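PDB 3LYX: sensory box/GGDEF domain protein from Colwellia psychrerythraea, which probably senses a signal through its PAS domain, the part present here, and relays it to a GGDEF domain of the diguanylate cyclase type. Local coordinates for residues 19-24 against 113-118; 77-82 against 95-100. All blocks are in the same frame, centred on the assembly; numbering follows the deposited sequence.

Contact 1 of 2, residues 19-24 against 113-118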
loop_
_atom_site.group_PDB
_atom_site.type_symbol
_atom_site.label_atom_id
_atom_site.label_comp_id
_atom_site.label_asym_id
_atom_site.label_seq_id
_atom_site.Cartn_x
_atom_site.Cartn_y
_atom_site.Cartn_z
ATOM N N ALA B 19 4.899 3.307 2.982
ATOM C CA ALA B 19 6.106 2.618 3.433
ATOM C C ALA B 19 5.650 1.552 4.426
ATOM O O ALA B 19 5.170 1.864 5.525
ATOM C CB ALA B 19 7.041 3.601 4.109
ATOM N N ILE B 20 5.772 0.292 4.022
ATOM C CA ILE B 20 5.387 -0.825 4.874
ATOM C C ILE B 20 6.628 -1.364 5.585
ATOM O O ILE B 20 7.654 -1.613 4.950
ATOM C CB ILE B 20 4.778 -1.992 4.053
ATOM C CG1 ILE B 20 3.592 -1.498 3.211
ATOM C CG2 ILE B 20 4.321 -3.108 4.991
ATOM C CD1 ILE B 20 2.474 -0.902 4.030
ATOM N N VAL B 21 6.539 -1.529 6.900
ATOM C CA VAL B 21 7.649 -2.077 7.673
ATOM C C VAL B 21 7.077 -3.145 8.587
ATOM O O VAL B 21 6.297 -2.848 9.499
ATOM C CB VAL B 21 8.349 -1.005 8.537
ATOM C CG1 VAL B 21 9.526 -1.623 9.293
ATOM C CG2 VAL B 21 8.830 0.134 7.659
ATOM N N VAL B 22 7.455 -4.390 8.322
ATOM C CA VAL B 22 6.993 -5.523 9.108
ATOM C C VAL B 22 8.095 -5.922 10.091
ATOM O O VAL B 22 9.243 -6.089 9.686
ATOM C CB VAL B 22 6.675 -6.708 8.192
ATOM C CG1 VAL B 22 6.067 -7.842 8.997
ATOM C CG2 VAL B 22 5.733 -6.258 7.074
ATOM N N THR B 23 7.745 -6.074 11.369
ATOM C CA THR B 23 8.722 -6.437 12.404
ATOM C C THR B 23 8.337 -7.675 13.199
ATOM O O THR B 23 7.185 -8.117 13.162
ATOM C CB THR B 23 8.906 -5.297 13.433
ATOM O OG1 THR B 23 7.636 -4.970 14.006
ATOM C CG2 THR B 23 9.503 -4.058 12.782
ATOM N N ASP B 24 9.305 -8.238 13.923
ATOM C CA ASP B 24 9.021 -9.404 14.747
ATOM C C ASP B 24 8.632 -8.921 16.132
ATOM O O ASP B 24 8.546 -7.716 16.372
ATOM C CB ASP B 24 10.220 -10.370 14.835
ATOM C CG ASP B 24 11.475 -9.731 15.439
ATOM O OD1 ASP B 24 11.371 -8.730 16.184
ATOM O OD2 ASP B 24 12.576 -10.258 15.170
ATOM N N GLY B 113 3.745 -2.163 10.262
ATOM C CA GLY B 113 3.760 -0.716 10.335
ATOM C C GLY B 113 3.494 -0.090 8.971
ATOM O O GLY B 113 4.033 -0.553 7.964
ATOM N N ILE B 114 2.650 0.940 8.939
ATOM C CA ILE B 114 2.320 1.665 7.703
ATOM C C ILE B 114 2.733 3.114 7.958
ATOM O O ILE B 114 2.347 3.707 8.966
ATOM C CB ILE B 114 0.792 1.619 7.380
ATOM C CG1 ILE B 114 0.351 0.187 7.081
ATOM C CG2 ILE B 114 0.492 2.488 6.146
ATOM C CD1 ILE B 114 0.533 -0.766 8.222
ATOM N N ASN B 115 3.507 3.694 7.050
ATOM C CA ASN B 115 3.993 5.047 7.273
ATOM C C ASN B 115 3.902 5.961 6.047
ATOM O O ASN B 115 3.959 5.492 4.912
ATOM C CB ASN B 115 5.451 4.962 7.749
ATOM C CG ASN B 115 5.620 4.062 8.967
ATOM O OD1 ASN B 115 5.539 4.521 10.108
ATOM N ND2 ASN B 115 5.837 2.773 8.728
ATOM N N ARG B 116 3.777 7.265 6.301
ATOM C CA ARG B 116 3.691 8.280 5.248
ATOM C C ARG B 116 4.324 9.602 5.681
ATOM O O ARG B 116 4.033 10.126 6.757
ATOM C CB ARG B 116 2.232 8.550 4.858
ATOM C CG ARG B 116 1.601 7.500 3.950
ATOM C CD ARG B 116 0.135 7.826 3.710
ATOM N NE ARG B 116 -0.629 7.809 4.954
ATOM C CZ ARG B 116 -1.012 6.703 5.590
ATOM N NH1 ARG B 116 -0.713 5.506 5.100
ATOM N NH2 ARG B 116 -1.690 6.793 6.726
ATOM N N ASP B 117 5.179 10.144 4.825
ATOM C CA ASP B 117 5.851 11.405 5.097
ATOM C C ASP B 117 4.842 12.527 5.289
ATOM O O ASP B 117 3.896 12.669 4.516
ATOM C CB ASP B 117 6.801 11.761 3.950
ATOM C CG ASP B 117 7.274 13.197 4.016
ATOM O OD1 ASP B 117 7.589 13.669 5.131
ATOM O OD2 ASP B 117 7.335 13.857 2.955
ATOM N N ILE B 118 5.066 13.324 6.328
ATOM C CA ILE B 118 4.197 14.438 6.658
ATOM C C ILE B 118 5.061 15.666 6.982
ATOM O O ILE B 118 4.546 16.738 7.313
ATOM C CB ILE B 118 3.290 14.045 7.868
ATOM C CG1 ILE B 118 1.824 14.194 7.481
ATOM C CG2 ILE B 118 3.638 14.857 9.108
ATOM C CD1 ILE B 118 1.401 13.258 6.384
#

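Contact 2 of 2, residues 77-82 against 95-100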
loop_
_atom_site.group_PDB
_atom_site.type_symbol
_atom_site.label_atom_id
_atom_site.label_comp_id
_atom_site.label_asym_id
_atom_site.label_seq_id
_atom_site.Cartn_x
_atom_site.Cartn_y
_atom_site.Cartn_z
ATOM N N LYS B 77 -4.602 -1.514 18.064
ATOM C CA LYS B 77 -3.972 -0.743 17.005
ATOM C C LYS B 77 -3.359 0.527 17.582
ATOM O O LYS B 77 -3.758 0.993 18.649
ATOM C CB LYS B 77 -5.004 -0.352 15.941
ATOM C CG LYS B 77 -4.502 0.714 14.970
ATOM C CD LYS B 77 -5.563 1.171 13.975
ATOM C CE LYS B 77 -6.039 0.032 13.092
ATOM N NZ LYS B 77 -6.932 0.528 12.004
ATOM N N TRP B 78 -2.385 1.082 16.873
ATOM C CA TRP B 78 -1.749 2.321 17.292
ATOM C C TRP B 78 -1.587 3.243 16.086
ATOM O O TRP B 78 -1.251 2.791 14.993
ATOM C CB TRP B 78 -0.364 2.056 17.876
ATOM C CG TRP B 78 0.403 3.319 18.145
ATOM C CD1 TRP B 78 0.360 4.080 19.280
ATOM C CD2 TRP B 78 1.301 3.986 17.246
ATOM N NE1 TRP B 78 1.182 5.180 19.147
ATOM C CE2 TRP B 78 1.771 5.146 17.907
ATOM C CE3 TRP B 78 1.755 3.715 15.945
ATOM C CZ2 TRP B 78 2.676 6.037 17.309
ATOM C CZ3 TRP B 78 2.659 4.601 15.349
ATOM C CH2 TRP B 78 3.109 5.749 16.036
ATOM N N THR B 79 -1.836 4.530 16.288
ATOM C CA THR B 79 -1.657 5.512 15.227
ATOM C C THR B 79 -1.062 6.741 15.892
ATOM O O THR B 79 -1.361 7.032 17.047
ATOM C CB THR B 79 -2.991 5.908 14.553
ATOM O OG1 THR B 79 -3.834 6.558 15.511
ATOM C CG2 THR B 79 -3.707 4.678 13.998
ATOM N N GLY B 80 -0.209 7.455 15.175
ATOM C CA GLY B 80 0.391 8.643 15.748
ATOM C C GLY B 80 1.269 9.343 14.739
ATOM O O GLY B 80 1.576 8.786 13.692
ATOM N N GLU B 81 1.645 10.577 15.049
ATOM C CA GLU B 81 2.511 11.370 14.191
ATOM C C GLU B 81 3.794 11.494 14.979
ATOM O O GLU B 81 3.842 12.162 16.012
ATOM C CB GLU B 81 1.900 12.744 13.943
ATOM C CG GLU B 81 0.771 12.731 12.930
ATOM C CD GLU B 81 -0.005 14.029 12.928
ATOM O OE1 GLU B 81 0.621 15.106 13.012
ATOM O OE2 GLU B 81 -1.246 13.971 12.840
ATOM N N ILE B 82 4.830 10.831 14.487
ATOM C CA ILE B 82 6.112 10.795 15.170
ATOM C C ILE B 82 7.261 11.294 14.306
ATOM O O ILE B 82 7.120 11.437 13.093
ATOM C CB ILE B 82 6.410 9.344 15.603
ATOM C CG1 ILE B 82 6.382 8.430 14.368
ATOM C CG2 ILE B 82 5.355 8.874 16.616
ATOM C CD1 ILE B 82 6.728 6.980 14.649
ATOM N N GLU B 95 3.196 10.130 9.421
ATOM C CA GLU B 95 1.923 9.704 9.977
ATOM C C GLU B 95 2.153 8.196 10.008
ATOM O O GLU B 95 2.500 7.599 8.988
ATOM C CB GLU B 95 0.765 10.055 9.037
ATOM C CG GLU B 95 -0.527 9.313 9.370
ATOM C CD GLU B 95 -1.739 9.902 8.672
ATOM O OE1 GLU B 95 -1.670 10.139 7.446
ATOM O OE2 GLU B 95 -2.763 10.127 9.354
ATOM N N SER B 96 1.984 7.586 11.172
ATOM C CA SER B 96 2.250 6.161 11.295
ATOM C C SER B 96 1.139 5.367 11.978
ATOM O O SER B 96 0.375 5.899 12.790
ATOM C CB SER B 96 3.584 5.972 12.043
ATOM O OG SER B 96 3.895 4.601 12.220
ATOM N N MET B 97 1.062 4.088 11.632
ATOM C CA MET B 97 0.070 3.183 12.195
ATOM C C MET B 97 0.745 1.836 12.415
ATOM O O MET B 97 1.596 1.422 11.634
ATOM C CB MET B 97 -1.098 3.025 11.225
ATOM C CG MET B 97 -2.205 2.104 11.698
ATOM S SD MET B 97 -3.202 1.579 10.286
ATOM C CE MET B 97 -2.166 0.302 9.666
ATOM N N CYS B 98 0.360 1.152 13.481
ATOM C CA CYS B 98 0.936 -0.145 13.798
ATOM C C CYS B 98 -0.134 -1.097 14.323
ATOM O O CYS B 98 -0.923 -0.738 15.199
ATOM C CB CYS B 98 2.039 0.019 14.852
ATOM S SG CYS B 98 2.960 -1.507 15.229
ATOM N N VAL B 99 -0.179 -2.299 13.760
ATOM C CA VAL B 99 -1.123 -3.315 14.208
ATOM C C VAL B 99 -0.353 -4.621 14.331
ATOM O O VAL B 99 0.651 -4.826 13.649
ATOM C CB VAL B 99 -2.326 -3.495 13.235
ATOM C CG1 VAL B 99 -3.064 -2.169 13.087
ATOM C CG2 VAL B 99 -1.862 -4.009 11.875
ATOM N N PRO B 100 -0.809 -5.522 15.209
ATOM C CA PRO B 100 -0.124 -6.800 15.395
ATOM C C PRO B 100 -0.356 -7.774 14.253
ATOM O O PRO B 100 -1.417 -7.762 13.622
ATOM C CB PRO B 100 -0.709 -7.305 16.709
ATOM C CG PRO B 100 -2.111 -6.826 16.644
ATOM C CD PRO B 100 -1.971 -5.408 16.110
HETATM O O HOH W 1 -2.386 11.994 11.152
#

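Contact 1 of 2, residues 19-24 against 113-118
Ala19 and Val21 pair edge to edge with Asn115 and Gly113 in a buried antiparallel join near the middle of the sheet, its centre about 3 Å from the centre of the chain. The two strand segments run at 152° to each other and come within 4.8 Å axis to axis. Ala19 and Asn115 form a hydrogen-bonded pair, the shorter of its backbone bonds running from Asn115 N to Ala19 O at 2.9 Å. Val21 and Gly113 exchange a second such pair, the shorter bond being Gly113 N to Val21 O at 2.8 Å. This joins the first and last strands of the PAS fold, whose five-stranded antiparallel sheet has the order 2-1-5-4-3. A chi1 of -54° sets Asn115 CG beside its backbone N; from there ND2 makes a weak bond of 3.4 Å to Ala19 O, the second N-H on that oxygen after Asn115 N. OD1 of the same amide is held by Ser96, which helps fix the rotation of the group. On the face of Ile20 and Ile114 the side chains lie side by side, Ile20 CD1 resting 3.9 Å from Ile114 CG1. Val16 and Tyr15 of the second subunit pack on Ile20 and Ile114, respectively.

Contact 2 of 2, residues 77-82 against 95-100
With CG anti to its backbone N (chi1 172°) and chi2 at 87°, Trp78 lays its six-membered ring beside Ser96 and Cys98. The rim atom CZ3 of Trp78 meets Ser96 OG at 3.4 Å, a van der Waals contact at the ring edge, since that hydroxyl is hydrogen-bonded to Asn115 OD1; CE3 of Trp78 approaches Cys98 CB at 3.9 Å. One ring face is turned to the chain of its own strand, where Gly80 N sits 3.8 Å above the plane of the Trp78 ring, toward its rim. A CB on Gly80 would run into CZ2 of the indole, so the ring lies where a side chain at Gly80 would begin to intrude. The strands belong to the beta hairpin 78-85/91-102 at one side of the PAS sheet, and their segments run nearly antiparallel. Two hydrogen-bonded pairs, Trp78 with Cys98 and Gly80 with Ser96, close four backbone bonds; the straightest is Ser96 N to Gly80 O, 2.8 Å with 161° at the hydrogen. Val68 and Ala71 of helix 61-75 pack on Trp78 as well, and an alanine here would probably leave a gap between helix and hairpin and take the aromatic edge from Ser96 and Cys98. The face bearing Thr79 and Met97 is different in kind. Thr79 CG2 meets Met97 CG at 3.8 Å, while Lys77 runs alongside Val99, its CE 3.7 Å from Val99 CG1. Farther along, a water donates to both Glu81 OE2 (2.8 Å) and Glu95 OE2 (2.6 Å), bridging two carboxylates whose like charges probably disfavour one another, which it may ease; Glu95 OE1 also has a long, weak ion pair with Arg116 NH2.

How the contacts relate
Contact 1 is the core join and contact 2 the more peripheral one: five of six touching residues are buried in the first, three of eleven in the second. They share one sheet, since strands 108-117 and 91-102 are neighbours, and 77-82/95-100 is nested within the chain loop that 19-24/113-118 closes. The Ser96-Asn115 side-chain bond is one joint between them; another is probably the backbone bond from Ile114 N to Met97 O at 2.9 Å. Backbone pairing dominates the central contact, with small and aliphatic side chains and one amide; the hairpin adds an indole on its helix-facing side and charged groups on the other. Tyr15 of the second subunit also reaches Met97 and Val99 of contact 2.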